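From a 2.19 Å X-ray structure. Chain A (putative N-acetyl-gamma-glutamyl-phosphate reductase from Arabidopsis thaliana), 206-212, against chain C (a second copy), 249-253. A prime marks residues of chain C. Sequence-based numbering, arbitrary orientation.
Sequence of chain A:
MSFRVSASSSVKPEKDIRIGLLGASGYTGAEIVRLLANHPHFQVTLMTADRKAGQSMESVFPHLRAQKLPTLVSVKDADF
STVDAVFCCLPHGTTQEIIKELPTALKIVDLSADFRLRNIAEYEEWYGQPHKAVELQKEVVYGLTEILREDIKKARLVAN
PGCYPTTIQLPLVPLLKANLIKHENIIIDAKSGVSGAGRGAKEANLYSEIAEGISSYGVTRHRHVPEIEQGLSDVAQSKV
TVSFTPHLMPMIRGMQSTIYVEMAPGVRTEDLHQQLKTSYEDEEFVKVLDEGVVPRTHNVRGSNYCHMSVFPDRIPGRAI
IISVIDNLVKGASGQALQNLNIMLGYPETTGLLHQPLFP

Chain A (206-212) LYSEIAE
Chain C 249-253: MPMIR

No clear hydrogen bond joins these two stretches; a tyrosine laid along an irregular backbone and one isoleucine do most of the packing, within 260 Å² of buried surface. Chain A forms a single short helical turn, 207-210, with Leu206 at the N-cap: Leu206 O accepts from Ile210 N at 3.0 Å, and Tyr207 O from Ala211 N at 2.9 Å. Ala211 then leaves the helix at phi/psi -54/144. Chain C is irregular, passing from Pro250′ (-80/70) through extended Met251′ (-160/160) to Ile252′ (-78/-62). The CA atoms of Ser208 and Ile252′ set the register, 5.5 Å apart.

Tyr207 points toward chain C with chi1 t and chi2 -81°. Its side chain is long enough to span from Ile252′ N, at the ring edge, to Pro250′ O: Tyr207 CE1 lies 3.6 Å from Met251′ C, and Tyr207 OH 3.1 Å from Pro250′ O. The CA-to-CB bond of Met251′ (chi1 p) points away, leaving its backbone to meet the ring.

Ile252′ starts sideways, but its m, t rotamer brings its end nearer. Ile252′ CG1 packs 3.9 Å from Tyr207 CE1, while Ile252′ CD1 lies 4.0 Å from Ala211 CB, whose small methyl suits this close approach. Ser208, chi1 m, places OG 4.3 Å from Ile252′ CG2, its short side chain taking little room where the backbones approach. Glu209 points away, its carboxylate satisfied elsewhere in the structure.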

# COMPACT_ATOMS: atom_id res chain seq x y z
N LEU A 206 7.87 0.66 10.71
CA LEU A 206 6.64 -0.12 10.84
C LEU A 206 5.69 0.27 9.71
O LEU A 206 5.75 1.39 9.20
CB LEU A 206 5.94 0.18 12.17
CG LEU A 206 6.55 -0.29 13.49
CD1 LEU A 206 5.72 0.28 14.64
CD2 LEU A 206 6.57 -1.81 13.54
N TYR A 207 4.83 -0.66 9.31
CA TYR A 207 3.87 -0.40 8.25
C TYR A 207 3.04 0.87 8.56
O TYR A 207 2.88 1.73 7.70
CB TYR A 207 2.93 -1.60 8.06
CG TYR A 207 1.96 -1.44 6.90
CD1 TYR A 207 0.79 -0.69 7.04
CD2 TYR A 207 2.27 -1.94 5.63
CE1 TYR A 207 -0.04 -0.44 5.95
CE2 TYR A 207 1.45 -1.69 4.54
CZ TYR A 207 0.31 -0.94 4.70
OH TYR A 207 -0.48 -0.65 3.61
N SER A 208 2.53 0.96 9.78
CA SER A 208 1.72 2.11 10.20
C SER A 208 2.45 3.45 10.16
O SER A 208 1.80 4.49 10.07
CB SER A 208 1.18 1.89 11.62
OG SER A 208 0.30 0.78 11.64
N GLU A 209 3.78 3.43 10.22
CA GLU A 209 4.56 4.66 10.19
C GLU A 209 5.00 5.04 8.78
O GLU A 209 5.11 6.22 8.45
CB GLU A 209 5.81 4.51 11.07
CG GLU A 209 5.52 4.21 12.55
CD GLU A 209 4.95 5.41 13.29
OE1 GLU A 209 5.54 6.50 13.16
OE2 GLU A 209 3.92 5.27 14.00
N ILE A 210 5.22 4.03 7.94
CA ILE A 210 5.67 4.24 6.57
C ILE A 210 4.57 4.43 5.52
O ILE A 210 4.65 5.32 4.68
CB ILE A 210 6.54 3.05 6.09
CG1 ILE A 210 7.77 2.88 6.99
CG2 ILE A 210 6.92 3.24 4.63
CD1 ILE A 210 8.72 4.06 7.01
N ALA A 211 3.54 3.59 5.58
CA ALA A 211 2.46 3.63 4.60
C ALA A 211 1.75 4.96 4.40
O ALA A 211 1.54 5.72 5.34
CB ALA A 211 1.44 2.56 4.92
N GLU A 212 1.37 5.20 3.15
CA GLU A 212 0.62 6.39 2.76
C GLU A 212 1.29 7.72 3.01
O GLU A 212 0.65 8.68 3.45
CB GLU A 212 -0.75 6.36 3.44
CG GLU A 212 -1.66 5.25 2.93
CD GLU A 212 -1.92 5.35 1.43
OE1 GLU A 212 -2.41 6.41 0.97
OE2 GLU A 212 -1.62 4.38 0.69
N MET C 249 -4.62 -7.38 7.77
CA MET C 249 -4.70 -6.72 6.47
C MET C 249 -3.56 -5.74 6.19
O MET C 249 -3.10 -5.04 7.09
CB MET C 249 -6.02 -5.95 6.35
CG MET C 249 -7.29 -6.77 6.55
SD MET C 249 -7.54 -7.97 5.23
CE MET C 249 -6.85 -9.45 6.00
N PRO C 250 -3.09 -5.68 4.93
CA PRO C 250 -2.00 -4.76 4.58
C PRO C 250 -2.59 -3.36 4.41
O PRO C 250 -2.69 -2.84 3.29
CB PRO C 250 -1.46 -5.35 3.28
CG PRO C 250 -2.71 -5.84 2.63
CD PRO C 250 -3.45 -6.51 3.77
N MET C 251 -3.00 -2.77 5.52
CA MET C 251 -3.57 -1.43 5.55
C MET C 251 -3.45 -0.94 6.99
O MET C 251 -3.29 -1.74 7.91
CB MET C 251 -5.04 -1.45 5.12
CG MET C 251 -5.94 -2.29 6.03
SD MET C 251 -7.56 -2.59 5.27
CE MET C 251 -8.56 -3.10 6.69
N ILE C 252 -3.52 0.37 7.18
CA ILE C 252 -3.39 0.95 8.51
C ILE C 252 -4.65 0.81 9.35
O ILE C 252 -4.64 0.16 10.40
CB ILE C 252 -3.01 2.45 8.43
CG1 ILE C 252 -1.71 2.62 7.65
CG2 ILE C 252 -2.88 3.04 9.84
CD1 ILE C 252 -1.30 4.07 7.48
N ARG C 253 -5.73 1.43 8.89
CA ARG C 253 -7.00 1.42 9.60
C ARG C 253 -8.06 0.58 8.91
O ARG C 253 -7.98 0.31 7.72
CB ARG C 253 -7.53 2.85 9.72
CG ARG C 253 -6.61 3.82 10.39
CD ARG C 253 -7.18 5.22 10.34
NE ARG C 253 -6.39 6.14 11.15
CZ ARG C 253 -6.83 6.73 12.26
NH1 ARG C 253 -8.06 6.50 12.70
NH2 ARG C 253 -6.03 7.54 12.93